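Local coordinates for envelope glycoprotein (Bourbon virus, PDB 5ZKX), which probably drives fusion of the viral envelope with a host membrane as a gp64-type class III fusion protein, here in its postfusion trimeric form, at residues S140-V145 with K431-D436; T159-V164 with S248-L253; F188-S193 with T425-S430; D330-G335 with P341-F346. All coordinates share one frame; numbering follows the deposited sequence.

Contact 1. Residues S140-V145 with K431-D436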
loop_
_atom_site.group_PDB
_atom_site.type_symbol
_atom_site.label_atom_id
_atom_site.label_comp_id
_atom_site.label_asym_id
_atom_site.label_seq_id
_atom_site.Cartn_x
_atom_site.Cartn_y
_atom_site.Cartn_z
ATOM N N SER A 140 -13.541 -7.250 41.406
ATOM C CA SER A 140 -14.163 -6.818 40.161
ATOM C C SER A 140 -13.655 -7.676 39.011
ATOM O O SER A 140 -12.457 -7.954 38.919
ATOM C CB SER A 140 -13.869 -5.345 39.880
ATOM O OG SER A 140 -14.802 -4.800 38.965
ATOM N N TRP A 141 -14.565 -8.082 38.129
ATOM C CA TRP A 141 -14.259 -9.031 37.067
ATOM C C TRP A 141 -14.339 -8.372 35.696
ATOM O O TRP A 141 -15.044 -7.378 35.499
ATOM C CB TRP A 141 -15.217 -10.227 37.104
ATOM C CG TRP A 141 -15.003 -11.131 38.269
ATOM C CD1 TRP A 141 -15.458 -10.948 39.542
ATOM C CD2 TRP A 141 -14.276 -12.366 38.276
ATOM N NE1 TRP A 141 -15.059 -11.991 40.341
ATOM C CE2 TRP A 141 -14.332 -12.875 39.587
ATOM C CE3 TRP A 141 -13.584 -13.088 37.299
ATOM C CZ2 TRP A 141 -13.723 -14.074 39.947
ATOM C CZ3 TRP A 141 -12.979 -14.279 37.659
ATOM C CH2 TRP A 141 -13.052 -14.760 38.971
ATOM N N ARG A 142 -13.598 -8.944 34.749
ATOM C CA ARG A 142 -13.662 -8.558 33.349
ATOM C C ARG A 142 -13.693 -9.822 32.503
ATOM O O ARG A 142 -13.117 -10.847 32.874
ATOM C CB ARG A 142 -12.476 -7.669 32.941
ATOM C CG ARG A 142 -11.169 -8.425 32.712
ATOM C CD ARG A 142 -9.990 -7.478 32.550
ATOM N NE ARG A 142 -10.245 -6.436 31.558
ATOM C CZ ARG A 142 -9.703 -6.413 30.344
ATOM N NH1 ARG A 142 -8.872 -7.374 29.966
ATOM N NH2 ARG A 142 -9.992 -5.428 29.508
ATOM N N CYS A 143 -14.390 -9.751 31.371
ATOM C CA CYS A 143 -14.446 -10.887 30.462
ATOM C C CYS A 143 -14.935 -10.421 29.099
ATOM O O CYS A 143 -15.617 -9.402 28.971
ATOM C CB CYS A 143 -15.348 -12.003 30.999
ATOM S SG CYS A 143 -17.103 -11.596 31.076
ATOM N N GLY A 144 -14.578 -11.196 28.083
ATOM C CA GLY A 144 -15.022 -10.923 26.731
ATOM C C GLY A 144 -14.838 -12.148 25.871
ATOM O O GLY A 144 -14.074 -13.058 26.208
ATOM N N VAL A 145 -15.555 -12.166 24.746
ATOM C CA VAL A 145 -15.517 -13.287 23.816
ATOM C C VAL A 145 -15.831 -12.766 22.420
ATOM O O VAL A 145 -16.509 -11.746 22.257
ATOM C CB VAL A 145 -16.499 -14.408 24.239
ATOM C CG1 VAL A 145 -17.941 -14.005 23.951
ATOM C CG2 VAL A 145 -16.150 -15.729 23.557
ATOM N N LYS A 431 -6.960 -5.251 25.692
ATOM C CA LYS A 431 -5.801 -4.830 26.470
ATOM C C LYS A 431 -5.797 -3.324 26.681
ATOM O O LYS A 431 -5.426 -2.840 27.756
ATOM C CB LYS A 431 -4.516 -5.275 25.774
ATOM C CG LYS A 431 -4.375 -6.779 25.644
ATOM C CD LYS A 431 -3.008 -7.162 25.098
ATOM C CE LYS A 431 -2.850 -8.675 25.036
ATOM N NZ LYS A 431 -1.626 -9.092 24.296
ATOM N N GLN A 432 -6.200 -2.566 25.661
ATOM C CA GLN A 432 -6.275 -1.117 25.804
ATOM C C GLN A 432 -7.344 -0.725 26.814
ATOM O O GLN A 432 -7.180 0.253 27.554
ATOM C CB GLN A 432 -6.547 -0.474 24.443
ATOM C CG GLN A 432 -6.543 1.046 24.456
ATOM C CD GLN A 432 -5.238 1.625 24.962
ATOM O OE1 GLN A 432 -5.229 2.461 25.861
ATOM N NE2 GLN A 432 -4.128 1.184 24.383
ATOM N N ALA A 433 -8.443 -1.479 26.863
ATOM C CA ALA A 433 -9.487 -1.203 27.843
ATOM C C ALA A 433 -8.992 -1.463 29.260
ATOM O O ALA A 433 -9.338 -0.724 30.188
ATOM C CB ALA A 433 -10.725 -2.045 27.540
ATOM N N LEU A 434 -8.181 -2.508 29.443
ATOM C CA LEU A 434 -7.599 -2.767 30.754
ATOM C C LEU A 434 -6.699 -1.619 31.190
ATOM O O LEU A 434 -6.738 -1.196 32.350
ATOM C CB LEU A 434 -6.818 -4.080 30.733
ATOM C CG LEU A 434 -6.132 -4.458 32.046
ATOM C CD1 LEU A 434 -7.166 -4.742 33.120
ATOM C CD2 LEU A 434 -5.218 -5.657 31.851
ATOM N N LEU A 435 -5.882 -1.099 30.272
ATOM C CA LEU A 435 -5.094 0.087 30.582
ATOM C C LEU A 435 -5.994 1.256 30.952
ATOM O O LEU A 435 -5.719 1.981 31.915
ATOM C CB LEU A 435 -4.209 0.458 29.393
ATOM C CG LEU A 435 -2.967 -0.398 29.149
ATOM C CD1 LEU A 435 -2.244 0.077 27.901
ATOM C CD2 LEU A 435 -2.034 -0.372 30.352
ATOM N N ASP A 436 -7.084 1.447 30.206
ATOM C CA ASP A 436 -7.953 2.596 30.444
ATOM C C ASP A 436 -8.637 2.509 31.803
ATOM O O ASP A 436 -8.840 3.532 32.464
ATOM C CB ASP A 436 -8.995 2.707 29.332
ATOM C CG ASP A 436 -8.446 3.354 28.076
ATOM O OD1 ASP A 436 -7.234 3.656 28.033
ATOM O OD2 ASP A 436 -9.232 3.562 27.128
#

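Contact 2. Residues T159-V164 with S248-L253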
loop_
_atom_site.group_PDB
_atom_site.type_symbol
_atom_site.label_atom_id
_atom_site.label_comp_id
_atom_site.label_asym_id
_atom_site.label_seq_id
_atom_site.Cartn_x
_atom_site.Cartn_y
_atom_site.Cartn_z
ATOM N N THR A 159 11.511 -28.894 4.728
ATOM C CA THR A 159 10.608 -29.352 3.684
ATOM C C THR A 159 9.184 -29.354 4.236
ATOM O O THR A 159 8.926 -28.839 5.325
ATOM C CB THR A 159 11.020 -30.736 3.187
ATOM O OG1 THR A 159 12.446 -30.810 3.080
ATOM N N GLN A 160 8.245 -29.939 3.485
ATOM C CA GLN A 160 6.902 -30.244 3.975
ATOM C C GLN A 160 6.208 -29.031 4.586
ATOM O O GLN A 160 6.173 -28.906 5.815
ATOM C CB GLN A 160 6.953 -31.377 5.003
ATOM C CG GLN A 160 6.842 -32.765 4.400
ATOM C CD GLN A 160 7.816 -32.976 3.258
ATOM O OE1 GLN A 160 9.011 -33.172 3.475
ATOM N NE2 GLN A 160 7.309 -32.928 2.031
ATOM N N PRO A 161 5.695 -28.106 3.775
ATOM C CA PRO A 161 5.027 -26.916 4.322
ATOM C C PRO A 161 4.043 -27.245 5.438
ATOM O O PRO A 161 3.358 -28.270 5.406
ATOM C CB PRO A 161 4.305 -26.328 3.104
ATOM C CG PRO A 161 4.268 -27.434 2.093
ATOM C CD PRO A 161 5.527 -28.205 2.319
ATOM N N GLN A 162 3.978 -26.359 6.432
ATOM C CA GLN A 162 3.185 -26.571 7.637
ATOM C C GLN A 162 2.205 -25.427 7.854
ATOM O O GLN A 162 2.535 -24.259 7.630
ATOM C CB GLN A 162 4.079 -26.700 8.871
ATOM C CG GLN A 162 5.194 -27.709 8.733
ATOM C CD GLN A 162 6.504 -27.193 9.289
ATOM O OE1 GLN A 162 6.681 -25.987 9.469
ATOM N NE2 GLN A 162 7.432 -28.103 9.559
ATOM N N ALA A 163 1.003 -25.773 8.309
ATOM C CA ALA A 163 -0.006 -24.785 8.661
ATOM C C ALA A 163 0.314 -24.168 10.020
ATOM O O ALA A 163 0.614 -24.886 10.979
ATOM C CB ALA A 163 -1.391 -25.431 8.688
ATOM N N VAL A 164 0.245 -22.837 10.101
ATOM C CA VAL A 164 0.569 -22.108 11.322
ATOM C C VAL A 164 -0.356 -20.907 11.466
ATOM O O VAL A 164 -0.970 -20.440 10.503
ATOM C CB VAL A 164 2.037 -21.625 11.355
ATOM C CG1 VAL A 164 2.993 -22.800 11.470
ATOM C CG2 VAL A 164 2.349 -20.783 10.127
ATOM N N SER A 248 14.458 -23.863 -7.984
ATOM C CA SER A 248 14.218 -25.274 -7.714
ATOM C C SER A 248 12.758 -25.687 -7.871
ATOM O O SER A 248 12.419 -26.832 -7.555
ATOM C CB SER A 248 14.704 -25.616 -6.307
ATOM O OG SER A 248 14.345 -24.591 -5.397
ATOM N N GLY A 249 11.892 -24.798 -8.346
ATOM C CA GLY A 249 10.500 -25.149 -8.545
ATOM C C GLY A 249 9.771 -25.506 -7.265
ATOM O O GLY A 249 9.047 -26.505 -7.208
ATOM N N PHE A 250 9.968 -24.699 -6.227
ATOM C CA PHE A 250 9.285 -24.894 -4.951
ATOM C C PHE A 250 9.272 -23.558 -4.228
ATOM O O PHE A 250 10.336 -23.025 -3.902
ATOM C CB PHE A 250 9.984 -25.966 -4.112
ATOM C CG PHE A 250 9.154 -26.489 -2.971
ATOM C CD1 PHE A 250 9.716 -27.319 -2.018
ATOM C CD2 PHE A 250 7.815 -26.157 -2.854
ATOM C CE1 PHE A 250 8.964 -27.807 -0.963
ATOM C CE2 PHE A 250 7.052 -26.641 -1.803
ATOM C CZ PHE A 250 7.629 -27.468 -0.855
ATOM N N ILE A 251 8.080 -23.012 -3.993
ATOM C CA ILE A 251 7.942 -21.727 -3.320
ATOM C C ILE A 251 6.678 -21.762 -2.475
ATOM O O ILE A 251 5.683 -22.395 -2.839
ATOM C CB ILE A 251 7.919 -20.547 -4.325
ATOM C CG1 ILE A 251 7.956 -19.205 -3.588
ATOM C CG2 ILE A 251 6.703 -20.636 -5.245
ATOM C CD1 ILE A 251 7.861 -18.000 -4.496
ATOM N N CYS A 252 6.727 -21.088 -1.327
ATOM C CA CYS A 252 5.587 -20.982 -0.426
ATOM C C CYS A 252 5.216 -19.518 -0.263
ATOM O O CYS A 252 6.052 -18.700 0.134
ATOM C CB CYS A 252 5.893 -21.609 0.934
ATOM S SG CYS A 252 5.689 -23.398 0.999
ATOM N N LEU A 253 3.972 -19.195 -0.581
ATOM C CA LEU A 253 3.370 -17.912 -0.256
ATOM C C LEU A 253 2.607 -18.031 1.055
ATOM O O LEU A 253 2.444 -19.129 1.594
ATOM C CB LEU A 253 2.452 -17.474 -1.396
ATOM C CG LEU A 253 3.061 -17.384 -2.795
ATOM C CD1 LEU A 253 2.032 -16.867 -3.789
ATOM C CD2 LEU A 253 4.295 -16.504 -2.787
#

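Contact 3. Residues F188-S193 with T425-S430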
loop_
_atom_site.group_PDB
_atom_site.type_symbol
_atom_site.label_atom_id
_atom_site.label_comp_id
_atom_site.label_asym_id
_atom_site.label_seq_id
_atom_site.Cartn_x
_atom_site.Cartn_y
_atom_site.Cartn_z
ATOM N N PHE A 188 -5.996 -14.438 27.988
ATOM C CA PHE A 188 -6.724 -14.847 26.799
ATOM C C PHE A 188 -6.607 -16.344 26.563
ATOM O O PHE A 188 -5.601 -16.974 26.898
ATOM C CB PHE A 188 -6.214 -14.092 25.570
ATOM C CG PHE A 188 -6.419 -12.604 25.642
ATOM C CD1 PHE A 188 -7.497 -12.009 25.010
ATOM C CD2 PHE A 188 -5.531 -11.800 26.335
ATOM C CE1 PHE A 188 -7.686 -10.644 25.073
ATOM C CE2 PHE A 188 -5.716 -10.436 26.401
ATOM C CZ PHE A 188 -6.794 -9.858 25.771
ATOM N N SER A 189 -7.660 -16.907 25.981
ATOM C CA SER A 189 -7.675 -18.279 25.502
ATOM C C SER A 189 -8.144 -18.276 24.056
ATOM O O SER A 189 -9.085 -17.559 23.699
ATOM C CB SER A 189 -8.585 -19.172 26.359
ATOM O OG SER A 189 -7.978 -19.478 27.603
ATOM N N TYR A 190 -7.480 -19.074 23.225
ATOM C CA TYR A 190 -7.747 -19.120 21.796
ATOM C C TYR A 190 -8.100 -20.540 21.390
ATOM O O TYR A 190 -7.389 -21.487 21.743
ATOM C CB TYR A 190 -6.543 -18.634 20.996
ATOM C CG TYR A 190 -5.969 -17.318 21.463
ATOM C CD1 TYR A 190 -6.329 -16.130 20.850
ATOM C CD2 TYR A 190 -5.055 -17.267 22.507
ATOM C CE1 TYR A 190 -5.802 -14.929 21.266
ATOM C CE2 TYR A 190 -4.524 -16.073 22.928
ATOM C CZ TYR A 190 -4.902 -14.905 22.305
ATOM O OH TYR A 190 -4.373 -13.705 22.721
ATOM N N LEU A 191 -9.193 -20.683 20.646
ATOM C CA LEU A 191 -9.624 -21.967 20.112
ATOM C C LEU A 191 -9.901 -21.826 18.623
ATOM O O LEU A 191 -10.693 -20.971 18.211
ATOM C CB LEU A 191 -10.872 -22.476 20.833
ATOM C CG LEU A 191 -11.421 -23.805 20.321
ATOM C CD1 LEU A 191 -10.504 -24.952 20.718
ATOM C CD2 LEU A 191 -12.833 -24.026 20.837
ATOM N N TYR A 192 -9.251 -22.665 17.822
ATOM C CA TYR A 192 -9.410 -22.671 16.373
ATOM C C TYR A 192 -9.940 -24.034 15.955
ATOM O O TYR A 192 -9.276 -25.055 16.168
ATOM C CB TYR A 192 -8.081 -22.361 15.684
ATOM C CG TYR A 192 -8.091 -22.527 14.185
ATOM C CD1 TYR A 192 -7.393 -23.561 13.582
ATOM C CD2 TYR A 192 -8.783 -21.644 13.372
ATOM C CE1 TYR A 192 -7.390 -23.718 12.216
ATOM C CE2 TYR A 192 -8.784 -21.791 12.001
ATOM C CZ TYR A 192 -8.084 -22.832 11.429
ATOM O OH TYR A 192 -8.075 -22.995 10.063
ATOM N N SER A 193 -11.135 -24.052 15.366
ATOM C CA SER A 193 -11.837 -25.292 15.040
ATOM C C SER A 193 -12.177 -25.313 13.556
ATOM O O SER A 193 -13.228 -24.810 13.140
ATOM C CB SER A 193 -13.099 -25.444 15.889
ATOM O OG SER A 193 -12.809 -25.311 17.271
ATOM N N THR A 425 -7.511 -7.584 16.582
ATOM C CA THR A 425 -8.075 -6.287 16.934
ATOM C C THR A 425 -8.913 -6.390 18.201
ATOM O O THR A 425 -8.906 -5.478 19.036
ATOM C CB THR A 425 -8.902 -5.748 15.770
ATOM O OG1 THR A 425 -8.074 -5.683 14.600
ATOM C CG2 THR A 425 -9.435 -4.362 16.085
ATOM N N PHE A 426 -9.635 -7.500 18.363
ATOM C CA PHE A 426 -10.337 -7.765 19.613
ATOM C C PHE A 426 -9.363 -7.826 20.781
ATOM O O PHE A 426 -9.614 -7.253 21.847
ATOM C CB PHE A 426 -11.122 -9.073 19.492
ATOM C CG PHE A 426 -11.813 -9.493 20.760
ATOM C CD1 PHE A 426 -13.049 -8.967 21.097
ATOM C CD2 PHE A 426 -11.235 -10.426 21.606
ATOM C CE1 PHE A 426 -13.688 -9.353 22.258
ATOM C CE2 PHE A 426 -11.870 -10.816 22.767
ATOM C CZ PHE A 426 -13.101 -10.279 23.092
ATOM N N VAL A 427 -8.241 -8.523 20.597
ATOM C CA VAL A 427 -7.243 -8.639 21.658
ATOM C C VAL A 427 -6.656 -7.273 21.988
ATOM O O VAL A 427 -6.544 -6.891 23.157
ATOM C CB VAL A 427 -6.151 -9.643 21.251
ATOM C CG1 VAL A 427 -4.904 -9.463 22.109
ATOM C CG2 VAL A 427 -6.672 -11.067 21.363
ATOM N N ALA A 428 -6.282 -6.510 20.960
ATOM C CA ALA A 428 -5.632 -5.225 21.197
ATOM C C ALA A 428 -6.570 -4.245 21.889
ATOM O O ALA A 428 -6.136 -3.456 22.736
ATOM C CB ALA A 428 -5.120 -4.643 19.880
ATOM N N ASN A 429 -7.859 -4.280 21.542
ATOM C CA ASN A 429 -8.819 -3.383 22.175
ATOM C C ASN A 429 -9.057 -3.765 23.630
ATOM O O ASN A 429 -9.160 -2.892 24.497
ATOM C CB ASN A 429 -10.134 -3.393 21.399
ATOM C CG ASN A 429 -10.001 -2.783 20.016
ATOM O OD1 ASN A 429 -9.132 -1.943 19.771
ATOM N ND2 ASN A 429 -10.867 -3.201 19.104
ATOM N N SER A 430 -9.159 -5.065 23.910
ATOM C CA SER A 430 -9.350 -5.525 25.281
ATOM C C SER A 430 -8.195 -5.089 26.175
ATOM O O SER A 430 -8.406 -4.607 27.293
ATOM C CB SER A 430 -9.502 -7.045 25.295
ATOM O OG SER A 430 -8.962 -7.591 26.480
#

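Contact 4. Residues D330-G335 with P341-F346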
loop_
_atom_site.group_PDB
_atom_site.type_symbol
_atom_site.label_atom_id
_atom_site.label_comp_id
_atom_site.label_asym_id
_atom_site.label_seq_id
_atom_site.Cartn_x
_atom_site.Cartn_y
_atom_site.Cartn_z
ATOM N N ASP A 330 -2.424 -3.621 -64.619
ATOM C CA ASP A 330 -3.699 -4.278 -64.339
ATOM C C ASP A 330 -4.698 -3.187 -63.970
ATOM O O ASP A 330 -4.720 -2.715 -62.830
ATOM C CB ASP A 330 -3.549 -5.310 -63.223
ATOM C CG ASP A 330 -4.772 -6.199 -63.073
ATOM O OD1 ASP A 330 -5.896 -5.728 -63.350
ATOM O OD2 ASP A 330 -4.609 -7.374 -62.674
ATOM N N ASP A 331 -5.531 -2.796 -64.935
ATOM C CA ASP A 331 -6.484 -1.716 -64.707
ATOM C C ASP A 331 -7.672 -2.137 -63.852
ATOM O O ASP A 331 -8.501 -1.285 -63.519
ATOM C CB ASP A 331 -6.981 -1.162 -66.044
ATOM C CG ASP A 331 -7.693 -2.207 -66.887
ATOM O OD1 ASP A 331 -7.630 -3.405 -66.541
ATOM O OD2 ASP A 331 -8.313 -1.828 -67.901
ATOM N N ARG A 332 -7.783 -3.414 -63.495
ATOM C CA ARG A 332 -8.856 -3.881 -62.627
ATOM C C ARG A 332 -8.413 -4.053 -61.180
ATOM O O ARG A 332 -9.241 -4.399 -60.331
ATOM C CB ARG A 332 -9.420 -5.204 -63.150
ATOM C CG ARG A 332 -10.027 -5.111 -64.535
ATOM C CD ARG A 332 -11.200 -4.148 -64.559
ATOM N NE ARG A 332 -12.176 -4.461 -63.521
ATOM C CZ ARG A 332 -13.108 -5.402 -63.629
ATOM N NH1 ARG A 332 -13.199 -6.128 -64.733
ATOM N NH2 ARG A 332 -13.952 -5.617 -62.630
ATOM N N LEU A 333 -7.135 -3.805 -60.882
ATOM C CA LEU A 333 -6.597 -4.085 -59.554
ATOM C C LEU A 333 -7.201 -3.164 -58.502
ATOM O O LEU A 333 -7.641 -3.622 -57.442
ATOM C CB LEU A 333 -5.074 -3.956 -59.574
ATOM C CG LEU A 333 -4.371 -3.930 -58.218
ATOM C CD1 LEU A 333 -4.480 -5.285 -57.530
ATOM C CD2 LEU A 333 -2.918 -3.520 -58.376
ATOM N N ILE A 334 -7.225 -1.858 -58.778
ATOM C CA ILE A 334 -7.747 -0.894 -57.812
ATOM C C ILE A 334 -9.194 -1.219 -57.459
ATOM O O ILE A 334 -9.624 -1.049 -56.312
ATOM C CB ILE A 334 -7.593 0.537 -58.359
ATOM C CG1 ILE A 334 -6.112 0.909 -58.437
ATOM C CG2 ILE A 334 -8.347 1.537 -57.498
ATOM C CD1 ILE A 334 -5.857 2.293 -58.983
ATOM N N GLY A 335 -9.960 -1.713 -58.431
ATOM C CA GLY A 335 -11.318 -2.134 -58.140
ATOM C C GLY A 335 -11.374 -3.354 -57.240
ATOM O O GLY A 335 -12.278 -3.482 -56.407
ATOM N N PRO A 341 -16.467 -3.186 -58.593
ATOM C CA PRO A 341 -16.042 -3.417 -59.981
ATOM C C PRO A 341 -15.767 -2.122 -60.729
ATOM O O PRO A 341 -16.683 -1.337 -60.989
ATOM C CB PRO A 341 -17.226 -4.181 -60.589
ATOM C CG PRO A 341 -18.397 -3.797 -59.749
ATOM C CD PRO A 341 -17.867 -3.579 -58.361
ATOM N N MET A 342 -14.503 -1.887 -61.075
ATOM C CA MET A 342 -14.129 -0.680 -61.797
ATOM C C MET A 342 -12.818 -0.922 -62.528
ATOM O O MET A 342 -12.079 -1.863 -62.225
ATOM C CB MET A 342 -14.001 0.524 -60.857
ATOM C CG MET A 342 -12.700 0.554 -60.076
ATOM S SD MET A 342 -12.480 2.022 -59.045
ATOM C CE MET A 342 -14.151 2.340 -58.489
ATOM N N ALA A 343 -12.545 -0.056 -63.501
ATOM C CA ALA A 343 -11.282 -0.039 -64.219
ATOM C C ALA A 343 -10.612 1.315 -64.040
ATOM O O ALA A 343 -11.281 2.350 -63.964
ATOM C CB ALA A 343 -11.471 -0.326 -65.713
ATOM N N SER A 344 -9.284 1.301 -63.974
ATOM C CA SER A 344 -8.495 2.500 -63.746
ATOM C C SER A 344 -7.767 2.914 -65.019
ATOM O O SER A 344 -7.467 2.084 -65.881
ATOM C CB SER A 344 -7.475 2.284 -62.624
ATOM O OG SER A 344 -6.358 1.546 -63.087
ATOM N N LYS A 345 -7.486 4.214 -65.122
ATOM C CA LYS A 345 -6.722 4.764 -66.241
ATOM C C LYS A 345 -6.004 6.006 -65.734
ATOM O O LYS A 345 -6.653 6.992 -65.372
ATOM C CB LYS A 345 -7.626 5.093 -67.427
ATOM C CG LYS A 345 -6.879 5.525 -68.686
ATOM C CD LYS A 345 -7.709 5.279 -69.941
ATOM C CE LYS A 345 -6.975 5.737 -71.195
ATOM N NZ LYS A 345 -5.616 5.135 -71.306
ATOM N N PHE A 346 -4.674 5.960 -65.711
ATOM C CA PHE A 346 -3.885 7.041 -65.138
ATOM C C PHE A 346 -3.705 8.175 -66.140
ATOM O O PHE A 346 -3.326 7.945 -67.292
ATOM C CB PHE A 346 -2.524 6.521 -64.677
ATOM C CG PHE A 346 -2.568 5.803 -63.361
ATOM C CD1 PHE A 346 -2.090 6.411 -62.212
ATOM C CD2 PHE A 346 -3.088 4.519 -63.273
ATOM C CE1 PHE A 346 -2.127 5.753 -60.999
ATOM C CE2 PHE A 346 -3.128 3.853 -62.063
ATOM C CZ PHE A 346 -2.648 4.471 -60.923
HETATM O O HOH W 1 -6.274 -0.935 -61.424
HETATM O O HOH W 2 -9.407 -0.546 -61.151
HETATM O O HOH W 3 -12.754 -4.279 -60.554
#

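Contact 1. Residues S140-V145 with K431-D436
Arg142 reaches from strand 134-148 to helix 422-437 and lays its guanidinium beside Leu434. The apolar part of the contact is aliphatic carbon against the flat cation: Leu434 CB sits over one face of the group, 3.6 Å above its plane and shifted toward the rim, while Leu434 CD1 lies 3.8 Å from Arg142 NE and also touches CD. The two side chains cross at about a right angle. Ala433 CB approaches at the guanidinium edge, in the plane, 4.0 Å from Arg142 NH2. A bend in the arginine chain at chi3 (-51°) helps turn the planar end to meet the helix in this way.

The polar part runs past the two segments. Arg142 NH2 comes within 3.4 Å of Leu434 N, but both are donors and no bond joins them; NH2 donates a hydrogen bond to Ser430 O, one helical turn earlier. Arg142 NE forms a salt bridge with Glu122 and NH1 one with Glu187, whose side chain Leu434 also touches. On another side of the helix, Leu435 packs on Gln432 of a second subunit.

A buried cation, with leucine carbon on one face, thus joins sheet to helix by a hydrogen bond as well as by packing, while the two carboxylates probably balance the charge of Arg142.

Contact 2. Residues T159-V164 with S248-L253
Pro161 turns its ring toward Phe250 and Cys252, two residues that face it from strand 250-252 with Ile251 between them. The proline meets each with a different carbon. Pro161 CD comes to the rim of the Phe250 ring, in its plane, 3.9 Å from CZ, so the aromatic is met at its edge and not over a face. Pro161 CB lies 3.9 Å from Cys252 SG. The proline and phenylalanine side chains meet at an oblique angle. With chi1 at -164°, Phe250 carries its ring beside its own carbonyl carbon, an extended pose that brings CZ up to the proline.

Both partners are held from the strand side as well. Cys252 SG is joined in a disulfide to Cys257, which Pro161 also touches, and the Phe250 ring makes a cation-pi contact with Lys259. No hydrogen bond spans the two segments; the contact is apolar, and the phenylalanine and cysteine are buried.

Pro161 stands just before strand 162-166, the middle strand of a three-stranded antiparallel sheet, and rests on a beta hairpin, strands 250-252 and 256-260, that is part of the larger mixed sheet and is bridged by the Cys252-Cys257 disulfide.

Contact 3. Residues F188-S193 with T425-S430
Strand 188-192 and helix 425-430 run nearly antiparallel, their axes at 172° and 11.3 Å apart at closest approach, with Phe188 facing Val427 at the point where the backbones come nearest (CA to CA 8.1 Å). Both methyls of Val427 meet Phe188, and CG2 reaches Tyr190 too. CG1 lies over one face of Phe188, 4.1 Å above the plane and displaced toward the rim. CG2 touches Phe188 CD1 at 3.9 Å and also sits at the edge of the Tyr190 ring, 3.8 Å from OH. Tyr190 crosses the valine at about a right angle; with CG anti to its carbonyl carbon (chi1 -50°), the ring swings toward the helix although its CB does not point there. One turn further along, Ser430 OG comes obliquely to within 3.2 Å of Phe188 CZ, while this hydroxyl has a hydrogen bond outside the contact.

All four touching residues are buried. The helix lies over a face of the sheet in which strand 188-192 pairs with 44-58 and 182-185. Tyr48 of strand 44-58 meets the Phe188 ring and is touched by Ser430, Trp183 stacks on Tyr190, and helix 79-88 receives the alternate side chains Ser189 and Leu191.

Contact 4. Residues D330-G335 with P341-F346
A type I beta turn, Asp330 to Leu333, links long helix 284-329 to short helix 333-338, and beta strand 342-346, one arm of a two-stranded antiparallel hairpin, lies against it through Asp331, Arg332 and Ser344. Asp330 OD1 caps the turn, accepting from Arg332 N at 3.0 Å; OD2 is taken by Ser325 of a second subunit.

Two carbonyls carry the direct bonds across the contact. Asp331 O receives Ser344 N at 2.7 Å with an N-H...O angle of 149°, the donor lying in the carbonyl plane on a lone pair, and Ala343 CA-H adds a contact to the same oxygen. Met342 O is gripped by Arg332 NE at 2.9 Å, less straight at 134°, with the nitrogen 56° above the carbonyl plane. Bends at chi2 and chi3 curl the arginine back to this position.

Three waters complete the network. Water 1 donates to Asp330 O, accepts from Ile334 N at 3.0 Å, and bonds Ser344 OG. Water 2 accepts from Gly335 N and donates to both Asp331 O and Met342 O, so each of these carbonyls has a second partner. Water 3 accepts hydrogen bonds from Arg332 NH2 at 2.7 Å and from Met342 N. Beside these bonds, Ile334 CD1 touches Ser344 CB, and Met342 CG packs 3.6 Å from Gly335 CA.

How the contacts relate
From the N terminus, residues 140-145, 159-164 and 188-193 open contacts 1, 2 and 3 in turn. Contact 1 spans all the others. Segment 248-253 closes contact 2 after contact 3 has opened, so those two loops cross inside it. Contact 4 opens and closes locally at the far end of the long helix 284-329, within the span of contact 3 as well. Helix 422-437 then closes contact 3 and, with the residues that follow directly, contact 1, binding the C-terminal part to one antiparallel sheet; their centres are 12 Å apart, and Lys431 CE packs 3.6 Å from Phe188 CE2. Contact 2 joins two further sheets, while contact 4 lies with its centre about 93 Å from that of contact 1.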